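Local coordinates for pentatricopeptide repeat-containing protein 10, chloroplastic (Zea mays, PDB 4M59) that binds specific single-stranded intergenic RNA elements in chloroplasts, stabilising the transcripts by blocking exonucleases that would degrade them from either end, at residues Leu528-Phe531 and Asn532-Ser536; Ser536-Lys540 and Asn541-Ser545. The protein carries 4 engineered substitutions. One frame throughout, in Å; residues are numbered along the deposited sequence.

Contact 1: residues Leu528-Phe531 and Asn532-Ser536; sequences LVIF and NSMLS. With nucleotides of chain C.
Leu-528 and Asn-532, one helical turn apart, touch through both backbone and side chain. The backbone bond runs from Asn-532 N to Leu-528 O at 3.0 Å, and the same turn is repeated by Ser-533 N on Val-529 O, Met-534 N on Ile-530 O and Leu-535 N on Phe-531 O. Ile-530 O is gripped twice: Ser-533 OG also donates to it, at 3.1 Å, from the same face of the carbonyl plane as Met-534 N, with a C=O...OG angle of 133°. Serine suits this buried position because its short hydroxyl can turn back onto the helix backbone.

Packing accompanies these bonds. Leu-528 crosses Asn-532 obliquely, its branch carbon CG lying 3.6 Å from Asn-532 ND2. Ile-530 CG2 reaches Met-534 CG at 4.5 Å, and both residues also meet Phe-516 of helix 509-519, which joins this helix to the preceding predicted repeat 13. Phe-531 touches Ile-554 of helix 544-555, a contact within the helical hairpin of a pentatricopeptide repeat, here predicted repeat 14, whose RNA-facing side presents Val-529 and Asn-532.

Toward the RNA, the two valine methyls spread over one face of adenine A11 of chain C. CG2 of Val-529 lies above N7 of A11 at 3.8 Å, and CG1 of Val-529 is 3.9 Å from the sugar O4' of A11. A beta-branched residue presents two methyls to the flat base at once. With CG placed beside its own backbone N (chi1 -84°), Asn-532 brings ND2 to 3.6 Å from N1 of A11, off to the N1 side and only modestly out of the base plane. Its amide nitrogen donates to Asp-562 OD1 and, weakly, to Thr-565 OG1, which should restrain its rotation beside the base.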
loop_
_atom_site.group_PDB
_atom_site.type_symbol
_atom_site.label_atom_id
_atom_site.label_comp_id
_atom_site.label_asym_id
_atom_site.label_seq_id
_atom_site.Cartn_x
_atom_site.Cartn_y
_atom_site.Cartn_z
ATOM N N LEU A 528 -12.487 2.769 10.017
ATOM C CA LEU A 528 -13.643 3.590 9.695
ATOM C C LEU A 528 -14.785 2.803 9.083
ATOM O O LEU A 528 -15.953 3.136 9.257
ATOM C CB LEU A 528 -13.241 4.706 8.748
ATOM C CG LEU A 528 -14.272 5.816 8.592
ATOM C CD1 LEU A 528 -14.413 6.534 9.894
ATOM C CD2 LEU A 528 -13.847 6.759 7.522
ATOM N N VAL A 529 -14.437 1.761 8.357
ATOM C CA VAL A 529 -15.413 0.871 7.771
ATOM C C VAL A 529 -16.259 0.262 8.868
ATOM O O VAL A 529 -17.475 0.205 8.773
ATOM C CB VAL A 529 -14.708 -0.233 6.998
ATOM C CG1 VAL A 529 -15.639 -1.376 6.711
ATOM C CG2 VAL A 529 -14.144 0.322 5.723
ATOM N N ILE A 530 -15.595 -0.177 9.925
ATOM C CA ILE A 530 -16.263 -0.814 11.039
ATOM C C ILE A 530 -17.092 0.172 11.820
ATOM O O ILE A 530 -18.245 -0.079 12.104
ATOM C CB ILE A 530 -15.248 -1.442 11.973
ATOM C CG1 ILE A 530 -14.635 -2.663 11.313
ATOM C CG2 ILE A 530 -15.897 -1.847 13.256
ATOM C CD1 ILE A 530 -13.583 -3.310 12.117
ATOM N N PHE A 531 -16.504 1.296 12.170
ATOM C CA PHE A 531 -17.201 2.308 12.926
ATOM C C PHE A 531 -18.480 2.711 12.228
ATOM O O PHE A 531 -19.554 2.597 12.786
ATOM C CB PHE A 531 -16.322 3.539 13.075
ATOM C CG PHE A 531 -15.195 3.385 14.057
ATOM C CD1 PHE A 531 -15.431 3.380 15.410
ATOM C CD2 PHE A 531 -13.894 3.296 13.623
ATOM C CE1 PHE A 531 -14.401 3.262 16.304
ATOM C CE2 PHE A 531 -12.869 3.176 14.520
ATOM C CZ PHE A 531 -13.122 3.170 15.853
ATOM N N ASN A 532 -18.349 3.174 10.994
ATOM C CA ASN A 532 -19.470 3.662 10.203
ATOM C C ASN A 532 -20.613 2.682 10.070
ATOM O O ASN A 532 -21.768 3.038 10.241
ATOM C CB ASN A 532 -18.994 4.024 8.809
ATOM C CG ASN A 532 -18.431 5.396 8.737
ATOM O OD1 ASN A 532 -18.616 6.202 9.640
ATOM N ND2 ASN A 532 -17.753 5.693 7.653
ATOM N N SER A 533 -20.277 1.455 9.734
ATOM C CA SER A 533 -21.255 0.402 9.612
ATOM C C SER A 533 -22.034 0.301 10.895
ATOM O O SER A 533 -23.246 0.168 10.886
ATOM C CB SER A 533 -20.562 -0.913 9.390
ATOM O OG SER A 533 -20.515 -1.599 10.618
ATOM N N MET A 534 -21.333 0.362 12.013
ATOM C CA MET A 534 -22.003 0.312 13.294
ATOM C C MET A 534 -22.879 1.522 13.455
ATOM O O MET A 534 -23.904 1.472 14.107
ATOM C CB MET A 534 -20.999 0.233 14.428
ATOM C CG MET A 534 -20.148 -0.992 14.380
ATOM S SD MET A 534 -21.088 -2.500 14.463
ATOM C CE MET A 534 -21.539 -2.481 16.177
ATOM N N LEU A 535 -22.480 2.618 12.847
ATOM C CA LEU A 535 -23.236 3.835 13.002
ATOM C C LEU A 535 -24.505 3.782 12.194
ATOM O O LEU A 535 -25.528 4.291 12.612
ATOM C CB LEU A 535 -22.411 5.026 12.564
ATOM C CG LEU A 535 -23.083 6.361 12.809
ATOM C CD1 LEU A 535 -23.319 6.495 14.264
ATOM C CD2 LEU A 535 -22.201 7.463 12.320
ATOM N N SER A 536 -24.430 3.157 11.028
ATOM C CA SER A 536 -25.573 3.101 10.140
ATOM C C SER A 536 -26.571 2.060 10.580
ATOM O O SER A 536 -27.764 2.215 10.379
ATOM C CB SER A 536 -25.139 2.804 8.717
ATOM O OG SER A 536 -26.257 2.744 7.864
ATOM P P A C 11 -12.767 -2.364 1.269
ATOM O OP1 A C 11 -12.635 -0.922 0.946
ATOM O OP2 A C 11 -11.717 -3.038 2.077
ATOM O "O5'" A C 11 -14.161 -2.577 2.011
ATOM C "C5'" A C 11 -15.063 -3.584 1.583
ATOM C "C4'" A C 11 -16.483 -3.242 1.946
ATOM O "O4'" A C 11 -16.496 -2.319 3.056
ATOM C "C3'" A C 11 -17.272 -2.529 0.861
ATOM O "O3'" A C 11 -17.785 -3.423 -0.110
ATOM C "C2'" A C 11 -18.341 -1.771 1.645
ATOM O "O2'" A C 11 -19.446 -2.613 1.942
ATOM C "C1'" A C 11 -17.608 -1.456 2.954
ATOM N N9 A C 11 -17.115 -0.068 3.010
ATOM C C8 A C 11 -16.045 0.470 2.340
ATOM N N7 A C 11 -15.840 1.740 2.601
ATOM C C5 A C 11 -16.843 2.055 3.510
ATOM C C6 A C 11 -17.177 3.247 4.176
ATOM N N6 A C 11 -16.509 4.392 4.024
ATOM N N1 A C 11 -18.233 3.225 5.016
ATOM C C2 A C 11 -18.906 2.075 5.171
ATOM N N3 A C 11 -18.688 0.891 4.601
ATOM C C4 A C 11 -17.631 0.950 3.773
#

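Contact 2: residues Ser536-Lys540 and Asn541-Ser545. With nucleotides of chain C.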
loop_
_atom_site.group_PDB
_atom_site.type_symbol
_atom_site.label_atom_id
_atom_site.label_comp_id
_atom_site.label_asym_id
_atom_site.label_seq_id
_atom_site.Cartn_x
_atom_site.Cartn_y
_atom_site.Cartn_z
ATOM N N SER A 536 -24.430 3.157 11.028
ATOM C CA SER A 536 -25.573 3.101 10.140
ATOM C C SER A 536 -26.571 2.060 10.580
ATOM O O SER A 536 -27.764 2.215 10.379
ATOM C CB SER A 536 -25.139 2.804 8.717
ATOM O OG SER A 536 -26.257 2.744 7.864
ATOM N N ILE A 537 -26.087 0.990 11.184
ATOM C CA ILE A 537 -26.986 -0.043 11.647
ATOM C C ILE A 537 -27.774 0.434 12.856
ATOM O O ILE A 537 -28.953 0.145 12.974
ATOM C CB ILE A 537 -26.253 -1.367 11.922
ATOM C CG1 ILE A 537 -27.259 -2.479 12.163
ATOM C CG2 ILE A 537 -25.322 -1.254 13.088
ATOM C CD1 ILE A 537 -28.223 -2.653 11.042
ATOM N N TYR A 538 -27.129 1.181 13.739
ATOM C CA TYR A 538 -27.811 1.706 14.908
ATOM C C TYR A 538 -28.772 2.775 14.458
ATOM O O TYR A 538 -29.839 2.950 15.031
ATOM C CB TYR A 538 -26.814 2.305 15.901
ATOM C CG TYR A 538 -25.953 1.313 16.639
ATOM C CD1 TYR A 538 -26.353 0.003 16.811
ATOM C CD2 TYR A 538 -24.739 1.691 17.162
ATOM C CE1 TYR A 538 -25.560 -0.892 17.483
ATOM C CE2 TYR A 538 -23.942 0.796 17.830
ATOM C CZ TYR A 538 -24.359 -0.490 17.988
ATOM O OH TYR A 538 -23.561 -1.370 18.661
ATOM N N ALA A 539 -28.381 3.508 13.433
ATOM C CA ALA A 539 -29.201 4.585 12.938
ATOM C C ALA A 539 -30.391 4.024 12.206
ATOM O O ALA A 539 -31.466 4.601 12.230
ATOM C CB ALA A 539 -28.409 5.470 12.026
ATOM N N LYS A 540 -30.202 2.892 11.546
ATOM C CA LYS A 540 -31.299 2.268 10.835
ATOM C C LYS A 540 -32.372 1.767 11.789
ATOM O O LYS A 540 -33.469 1.416 11.373
ATOM C CB LYS A 540 -30.801 1.154 9.925
ATOM C CG LYS A 540 -30.288 1.663 8.603
ATOM C CD LYS A 540 -29.665 0.553 7.791
ATOM C CE LYS A 540 -29.060 1.100 6.523
ATOM N NZ LYS A 540 -28.428 0.038 5.719
ATOM N N ASN A 541 -32.040 1.728 13.073
ATOM C CA ASN A 541 -33.039 1.596 14.112
ATOM C C ASN A 541 -33.037 2.882 14.922
ATOM O O ASN A 541 -32.415 3.853 14.535
ATOM C CB ASN A 541 -32.744 0.388 14.979
ATOM C CG ASN A 541 -32.397 -0.825 14.167
ATOM O OD1 ASN A 541 -31.710 -0.720 13.166
ATOM N ND2 ASN A 541 -32.876 -1.976 14.581
ATOM N N GLY A 542 -33.722 2.911 16.048
ATOM C CA GLY A 542 -33.818 4.154 16.787
ATOM C C GLY A 542 -32.658 4.325 17.720
ATOM O O GLY A 542 -32.660 5.181 18.590
ATOM N N MET A 543 -31.620 3.555 17.476
ATOM C CA MET A 543 -30.591 3.362 18.472
ATOM C C MET A 543 -29.685 4.556 18.614
ATOM O O MET A 543 -28.512 4.489 18.348
ATOM C CB MET A 543 -29.822 2.099 18.171
ATOM C CG MET A 543 -30.731 0.998 17.774
ATOM S SD MET A 543 -29.973 -0.549 17.412
ATOM C CE MET A 543 -29.643 -1.061 19.052
ATOM N N TYR A 544 -30.269 5.638 19.087
ATOM C CA TYR A 544 -29.579 6.906 19.215
ATOM C C TYR A 544 -28.425 6.794 20.161
ATOM O O TYR A 544 -27.309 7.155 19.834
ATOM C CB TYR A 544 -30.540 7.957 19.738
ATOM C CG TYR A 544 -29.898 9.288 19.997
ATOM C CD1 TYR A 544 -29.479 10.084 18.956
ATOM C CD2 TYR A 544 -29.709 9.748 21.287
ATOM C CE1 TYR A 544 -28.892 11.298 19.188
ATOM C CE2 TYR A 544 -29.123 10.957 21.526
ATOM C CZ TYR A 544 -28.715 11.729 20.469
ATOM O OH TYR A 544 -28.126 12.947 20.694
ATOM N N SER A 545 -28.715 6.300 21.353
ATOM C CA SER A 545 -27.728 6.200 22.410
ATOM C C SER A 545 -26.410 5.627 21.943
ATOM O O SER A 545 -25.369 6.251 22.092
ATOM C CB SER A 545 -28.250 5.333 23.538
ATOM O OG SER A 545 -27.167 4.730 24.213
ATOM P P U C 15 -25.559 0.462 2.249
ATOM O OP1 U C 15 -24.535 -0.252 3.051
ATOM O OP2 U C 15 -26.918 -0.116 2.109
ATOM O "O5'" U C 15 -25.701 1.943 2.819
ATOM C "C5'" U C 15 -25.991 2.167 4.211
ATOM C "C4'" U C 15 -25.975 3.644 4.524
ATOM O "O4'" U C 15 -24.798 4.254 3.939
ATOM C "C3'" U C 15 -27.129 4.455 3.954
ATOM O "O3'" U C 15 -28.267 4.378 4.802
ATOM C "C2'" U C 15 -26.552 5.867 3.938
ATOM O "O2'" U C 15 -26.676 6.537 5.175
ATOM C "C1'" U C 15 -25.078 5.605 3.617
ATOM N N1 U C 15 -24.745 5.822 2.203
ATOM C C2 U C 15 -24.363 7.094 1.823
ATOM O O2 U C 15 -24.292 8.025 2.606
ATOM N N3 U C 15 -24.068 7.231 0.490
ATOM C C4 U C 15 -24.113 6.256 -0.481
ATOM O O4 U C 15 -23.815 6.540 -1.642
ATOM C C5 U C 15 -24.519 4.967 -0.008
ATOM C C6 U C 15 -24.814 4.800 1.286
ATOM P P U C 16 -29.695 4.024 4.184
ATOM O OP1 U C 16 -30.615 3.709 5.304
ATOM O OP2 U C 16 -29.493 3.032 3.100
ATOM O "O5'" U C 16 -30.156 5.401 3.529
ATOM C "C5'" U C 16 -30.292 6.588 4.331
ATOM C "C4'" U C 16 -31.054 7.649 3.573
ATOM O "O4'" U C 16 -30.165 8.298 2.625
ATOM C "C3'" U C 16 -32.222 7.154 2.735
ATOM O "O3'" U C 16 -33.411 7.080 3.511
ATOM C "C2'" U C 16 -32.339 8.241 1.675
ATOM O "O2'" U C 16 -33.045 9.377 2.126
ATOM C "C1'" U C 16 -30.871 8.591 1.432
ATOM N N1 U C 16 -30.266 7.819 0.337
ATOM C C2 U C 16 -30.374 8.330 -0.942
ATOM O O2 U C 16 -30.940 9.381 -1.189
ATOM N N3 U C 16 -29.793 7.563 -1.919
ATOM C C4 U C 16 -29.130 6.366 -1.758
ATOM O O4 U C 16 -28.659 5.795 -2.743
ATOM C C5 U C 16 -29.062 5.902 -0.406
ATOM C C6 U C 16 -29.620 6.627 0.571
#
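Met-543 and Tyr-538 meet because both turn CG away from their own carbonyl carbon (chi1 -43° and -72°), and because the methionine runs on extended before bending at its sulfur (chi3 76°). SD of Met-543 thereby lies 3.7 Å from CD1 of Tyr-538, an oblique Met-aromatic contact with the sulfur 4.9 Å from the ring centroid. A flexible thioether suits this place, since it can bend to meet the ring across the turn. The backbone closes the same bend through Tyr-538 O, which receives two weak bonds, from Asn-541 N at 3.2 Å and from Met-543 N at 3.1 Å. Met-543 itself occupies the N-cap position of the next helix and centres an inverse gamma turn.

On the RNA side, Lys-540, extended beyond CG, reaches past U16 toward U15 of chain C. Its CE comes 3.3 Å from OP1 of U16, but NZ of Lys-540 stays 3.9 Å from OP2 of U15, longer than a direct hydrogen bond, so the attraction is probably electrostatic. Arg-507 lies close by and should add to the positive potential near the phosphates. Ser-536 OG rests 3.5 Å from the sugar C4' of U15.

The turn links helices 528-539 and 544-555; Tyr-538 packs between helix 544-555 and helix 509-519, where its hydroxyl is hydrogen-bonded to Glu-513, while Ala-539 and Tyr-544 touch Met-572 of helix 563-575.

How the contacts relate
Contacts 1 and 2 follow one another along helix 528-539 and share Ser-536, with centres 11 Å apart. The first is almost wholly buried, its centre about 20 Å from that of the chain, and relies on regular helical bonding. The second, its centre about 31 Å from the same point, is only partly buried; here the helix gives way to a turn held by weak bonds and a sulfur-aromatic touch. Both use helices 493-504 and 509-519 as neighbours and both reach the RNA of chain C. Their chemistry towards it differs: contact 1 meets chiefly a base, with methyls and an amide, whereas contact 2 offers a positive charge and a hydroxyl to the sugar-phosphate backbone.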